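Local coordinates for protein glycosyltransferase (Streptomyces viridochromogenes, PDB 2IUY) that probably transfers a sugar from a nucleotide-sugar donor during the biosynthesis of the antibiotic avilamycin A, as a retaining GT-B glycosyltransferase of family GT4, at residues H321-I324 with A325-Y328; R327-E330 with Q331-L335. All coordinates share one frame; numbering follows the deposited sequence.

Both contacts lie on one helix, 321-336, which follows helix 308-319 near the end of the chain. Contact 1 takes its first two turns and contact 2 continues from there, sharing R327 and Y328; their centres are 10 Å apart. The two six-stranded parallel sheets are the Rossmann-like halves of a GT-B fold. Although it comes after every strand of the second sheet, this helix packs on the first half, against helix 31-45 and, further along, strand 106-111. That return of the C-terminal helix to the N-terminal domain is a familiar GT-B feature and probably helps tie the halves together. The side chains of I324 and H321 lie about 11 Å from those of T256 and E260, respectively, two residues of the UDP site.

Contact 1. Residues H321-I324 with A325-Y328; sequences HVTI and AERY
A325 sets its methyl CB 3.1 Å from H321 O, the same carbonyl that accepts its N-H, and touches L43 of helix 31-45. H321 is held on that side too, its NE2 bonded to E45. One residue on, E326 N bonds to V322 O at 2.9 Å. With chi1 at 75°, E326 folds its CG back over the preceding turn, 3.3 Å from T323 O, while its carboxylate stays on the exposed side. These i to i+4 bonds belong to the opening turns of helix 321-336, the C-terminal helix that a GT-B enzyme lays back across its N-terminal domain. R327 N reaches T323 O in a longer bond of 3.2 Å; its CG and CD also pass beside that oxygen before the chain bends at chi3 (69°), and NH1 ends 4.0 Å from I324 CD1, the two side chains crossing at a slant. Y328 N makes the straightest of the four bonds, 167° at the hydrogen, to I324 O. Its ring runs alongside I324, pointing the same way, and CE2 meets the CG2 branch at 3.7 Å, a buried apolar pair; beyond it, Y328 OH bonds to S110 OG.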
loop_
_atom_site.group_PDB
_atom_site.type_symbol
_atom_site.label_atom_id
_atom_site.label_comp_id
_atom_site.label_asym_id
_atom_site.label_seq_id
_atom_site.Cartn_x
_atom_site.Cartn_y
_atom_site.Cartn_z
ATOM N N HIS A 321 0.481 12.055 4.559
ATOM C CA HIS A 321 1.452 12.227 3.461
ATOM C C HIS A 321 2.635 13.165 3.713
ATOM O O HIS A 321 3.744 12.892 3.234
ATOM C CB HIS A 321 0.756 12.564 2.131
ATOM C CG HIS A 321 0.176 13.950 2.059
ATOM N ND1 HIS A 321 -0.732 14.437 2.978
ATOM C CD2 HIS A 321 0.339 14.930 1.141
ATOM C CE1 HIS A 321 -1.083 15.664 2.642
ATOM N NE2 HIS A 321 -0.450 15.984 1.530
ATOM N N VAL A 322 2.404 14.268 4.436
ATOM C CA VAL A 322 3.440 15.299 4.626
ATOM C C VAL A 322 4.425 14.848 5.689
ATOM O O VAL A 322 5.649 15.035 5.533
ATOM C CB VAL A 322 2.805 16.735 4.964
ATOM C CG1 VAL A 322 3.848 17.721 5.494
ATOM C CG2 VAL A 322 2.092 17.338 3.735
ATOM N N THR A 323 3.898 14.256 6.761
ATOM C CA THR A 323 4.746 13.668 7.796
ATOM C C THR A 323 5.668 12.565 7.249
ATOM O O THR A 323 6.840 12.511 7.606
ATOM C CB THR A 323 3.987 13.166 9.115
ATOM O OG1 THR A 323 4.973 12.832 10.113
ATOM C CG2 THR A 323 3.254 11.883 8.894
ATOM N N ILE A 324 5.111 11.681 6.424
ATOM C CA ILE A 324 5.885 10.590 5.820
ATOM C C ILE A 324 6.849 11.113 4.758
ATOM O O ILE A 324 7.992 10.705 4.722
ATOM C CB ILE A 324 4.971 9.546 5.167
ATOM C CG1 ILE A 324 4.099 8.874 6.245
ATOM C CG2 ILE A 324 5.818 8.489 4.350
ATOM C CD1 ILE A 324 4.920 8.302 7.442
ATOM N N ALA A 325 6.386 12.039 3.918
ATOM C CA ALA A 325 7.295 12.660 2.959
ATOM C C ALA A 325 8.493 13.337 3.645
ATOM O O ALA A 325 9.597 13.270 3.147
ATOM C CB ALA A 325 6.555 13.638 2.031
ATOM N N GLU A 326 8.273 14.025 4.756
ATOM C CA GLU A 326 9.384 14.715 5.411
ATOM C C GLU A 326 10.327 13.711 6.047
ATOM O O GLU A 326 11.506 13.889 6.030
ATOM C CB GLU A 326 8.904 15.862 6.355
ATOM C CG GLU A 326 8.286 15.475 7.682
ATOM C CD GLU A 326 7.631 16.677 8.427
ATOM O OE1 GLU A 326 7.699 17.827 7.896
ATOM O OE2 GLU A 326 7.029 16.454 9.520
ATOM N N ARG A 327 9.808 12.582 6.507
ATOM C CA ARG A 327 10.662 11.462 6.902
ATOM C C ARG A 327 11.561 10.933 5.787
ATOM O O ARG A 327 12.762 10.728 5.999
ATOM C CB ARG A 327 9.844 10.325 7.575
ATOM C CG ARG A 327 9.446 10.752 8.982
ATOM C CD ARG A 327 8.395 9.867 9.529
ATOM N NE ARG A 327 8.897 8.505 9.804
ATOM C CZ ARG A 327 8.174 7.589 10.449
ATOM N NH1 ARG A 327 6.943 7.906 10.895
ATOM N NH2 ARG A 327 8.685 6.381 10.675
ATOM N N TYR A 328 11.000 10.732 4.613
ATOM C CA TYR A 328 11.849 10.418 3.460
ATOM C C TYR A 328 12.917 11.458 3.099
ATOM O O TYR A 328 14.045 11.082 2.858
ATOM C CB TYR A 328 11.001 10.097 2.228
ATOM C CG TYR A 328 10.483 8.701 2.271
ATOM C CD1 TYR A 328 11.368 7.629 2.181
ATOM C CD2 TYR A 328 9.106 8.436 2.416
ATOM C CE1 TYR A 328 10.908 6.321 2.177
ATOM C CE2 TYR A 328 8.631 7.133 2.438
ATOM C CZ TYR A 328 9.554 6.086 2.303
ATOM O OH TYR A 328 9.151 4.793 2.336
#

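Contact 2. Residues R327-E330 with Q331-L335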
loop_
_atom_site.group_PDB
_atom_site.type_symbol
_atom_site.label_atom_id
_atom_site.label_comp_id
_atom_site.label_asym_id
_atom_site.label_seq_id
_atom_site.Cartn_x
_atom_site.Cartn_y
_atom_site.Cartn_z
ATOM N N ARG A 327 9.808 12.582 6.507
ATOM C CA ARG A 327 10.662 11.462 6.902
ATOM C C ARG A 327 11.561 10.933 5.787
ATOM O O ARG A 327 12.762 10.728 5.999
ATOM C CB ARG A 327 9.844 10.325 7.575
ATOM C CG ARG A 327 9.446 10.752 8.982
ATOM C CD ARG A 327 8.395 9.867 9.529
ATOM N NE ARG A 327 8.897 8.505 9.804
ATOM C CZ ARG A 327 8.174 7.589 10.449
ATOM N NH1 ARG A 327 6.943 7.906 10.895
ATOM N NH2 ARG A 327 8.685 6.381 10.675
ATOM N N TYR A 328 11.000 10.732 4.613
ATOM C CA TYR A 328 11.849 10.418 3.460
ATOM C C TYR A 328 12.917 11.458 3.099
ATOM O O TYR A 328 14.045 11.082 2.858
ATOM C CB TYR A 328 11.001 10.097 2.228
ATOM C CG TYR A 328 10.483 8.701 2.271
ATOM C CD1 TYR A 328 11.368 7.629 2.181
ATOM C CD2 TYR A 328 9.106 8.436 2.416
ATOM C CE1 TYR A 328 10.908 6.321 2.177
ATOM C CE2 TYR A 328 8.631 7.133 2.438
ATOM C CZ TYR A 328 9.554 6.086 2.303
ATOM O OH TYR A 328 9.151 4.793 2.336
ATOM N N VAL A 329 12.546 12.751 3.075
ATOM C CA VAL A 329 13.499 13.820 2.793
ATOM C C VAL A 329 14.661 13.782 3.771
ATOM O O VAL A 329 15.817 13.964 3.372
ATOM C CB VAL A 329 12.798 15.212 2.782
ATOM C CG1 VAL A 329 13.821 16.379 2.643
ATOM C CG2 VAL A 329 11.752 15.279 1.645
ATOM N N GLU A 330 14.365 13.541 5.042
ATOM C CA GLU A 330 15.410 13.390 6.056
ATOM C C GLU A 330 16.395 12.301 5.627
ATOM O O GLU A 330 17.590 12.509 5.741
ATOM C CB GLU A 330 14.794 13.104 7.460
ATOM C CG GLU A 330 15.817 13.024 8.620
ATOM C CD GLU A 330 15.244 12.476 9.941
ATOM O OE1 GLU A 330 14.062 12.006 9.979
ATOM O OE2 GLU A 330 16.004 12.507 10.953
ATOM N N GLN A 331 15.896 11.159 5.128
ATOM C CA GLN A 331 16.749 10.075 4.582
ATOM C C GLN A 331 17.441 10.443 3.272
ATOM O O GLN A 331 18.566 10.091 3.068
ATOM C CB GLN A 331 15.966 8.749 4.416
ATOM C CG GLN A 331 15.313 8.220 5.711
ATOM C CD GLN A 331 16.327 8.122 6.868
ATOM O OE1 GLN A 331 17.466 7.757 6.644
ATOM N NE2 GLN A 331 15.912 8.470 8.087
ATOM N N TYR A 332 16.782 11.160 2.389
ATOM C CA TYR A 332 17.468 11.713 1.214
ATOM C C TYR A 332 18.679 12.554 1.609
ATOM O O TYR A 332 19.736 12.401 1.033
ATOM C CB TYR A 332 16.548 12.613 0.366
ATOM C CG TYR A 332 15.233 12.011 -0.153
ATOM C CD1 TYR A 332 14.937 10.636 -0.073
ATOM C CD2 TYR A 332 14.273 12.851 -0.735
ATOM C CE1 TYR A 332 13.692 10.132 -0.603
ATOM C CE2 TYR A 332 13.085 12.363 -1.223
ATOM C CZ TYR A 332 12.798 11.010 -1.161
ATOM O OH TYR A 332 11.549 10.605 -1.664
ATOM N N ARG A 333 18.488 13.478 2.546
ATOM C CA ARG A 333 19.578 14.326 3.044
ATOM C C ARG A 333 20.684 13.545 3.753
ATOM O O ARG A 333 21.874 13.937 3.675
ATOM C CB ARG A 333 19.027 15.462 3.938
ATOM C CG ARG A 333 18.130 16.417 3.125
ATOM C CD ARG A 333 18.036 17.790 3.719
ATOM N NE ARG A 333 16.931 18.566 3.157
ATOM C CZ ARG A 333 16.985 19.287 2.039
ATOM N NH1 ARG A 333 18.103 19.375 1.325
ATOM N NH2 ARG A 333 15.897 19.945 1.654
ATOM N N ARG A 334 20.303 12.478 4.454
ATOM C CA ARG A 334 21.271 11.556 5.084
ATOM C C ARG A 334 22.209 10.978 4.025
ATOM O O ARG A 334 23.421 11.008 4.168
ATOM C CB ARG A 334 20.512 10.441 5.823
ATOM C CG ARG A 334 21.389 9.255 6.294
ATOM C CD ARG A 334 20.537 8.292 7.092
ATOM N NE ARG A 334 21.233 7.172 7.739
ATOM C CZ ARG A 334 20.561 6.156 8.285
ATOM N NH1 ARG A 334 19.223 6.141 8.201
ATOM N NH2 ARG A 334 21.194 5.166 8.888
ATOM N N LEU A 335 21.628 10.498 2.932
ATOM C CA LEU A 335 22.373 9.979 1.814
ATOM C C LEU A 335 23.213 11.033 1.080
ATOM O O LEU A 335 24.363 10.773 0.716
ATOM C CB LEU A 335 21.412 9.234 0.844
ATOM C CG LEU A 335 20.791 7.913 1.358
ATOM C CD1 LEU A 335 19.585 7.550 0.514
ATOM C CD2 LEU A 335 21.760 6.734 1.397
HETATM O O HOH W 1 13.378 9.962 8.428
#
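Y332 lies against the turn before it on the buried side of the helix, its ring face under Y328 O, which sits 3.1 Å above the plane and toward the rim. V329 N stands over the centre of the same face. Ring atom CE1 of Y332 packs on Y328 CB at 3.9 Å, and CD2 faces V329 CG2. Y328 O meanwhile accepts the N-H of Y332 at 2.8 Å. This is the inner surface of the C-terminal helix of the GT-B fold, where Y332 also touches L43 of helix 31-45 and I108 of strand 106-111, and its OH bonds to H89 ND1.

Away from this face the packing is looser. On one flank V329, which also touches L43, leads out to the exposed R333: the two run side by side, with V329 CG1 3.8 Å from R333 NE, and the arginine is extended from CG to NE. On another flank a water joins three groups: it donates to R327 O at 2.6 Å and to E330 OE1 at 2.7 Å, and accepts from Q331 NE2. The bend of Q331 at chi2 (-52°) brings its amide back to this water. Its OE1 takes NH1 of R334 at 2.9 Å, lying close to the guanidinium plane, while NH2 of R334 forms a salt bridge with D139.

Both ends of the Q331 amide are thus engaged, which fixes its rotation: NE2 must face the water and OE1 the arginine. Through the water and this amide, the E330 carboxylate is linked indirectly to the R334 guanidinium, whose positive charge probably polarises the intervening carbonyl.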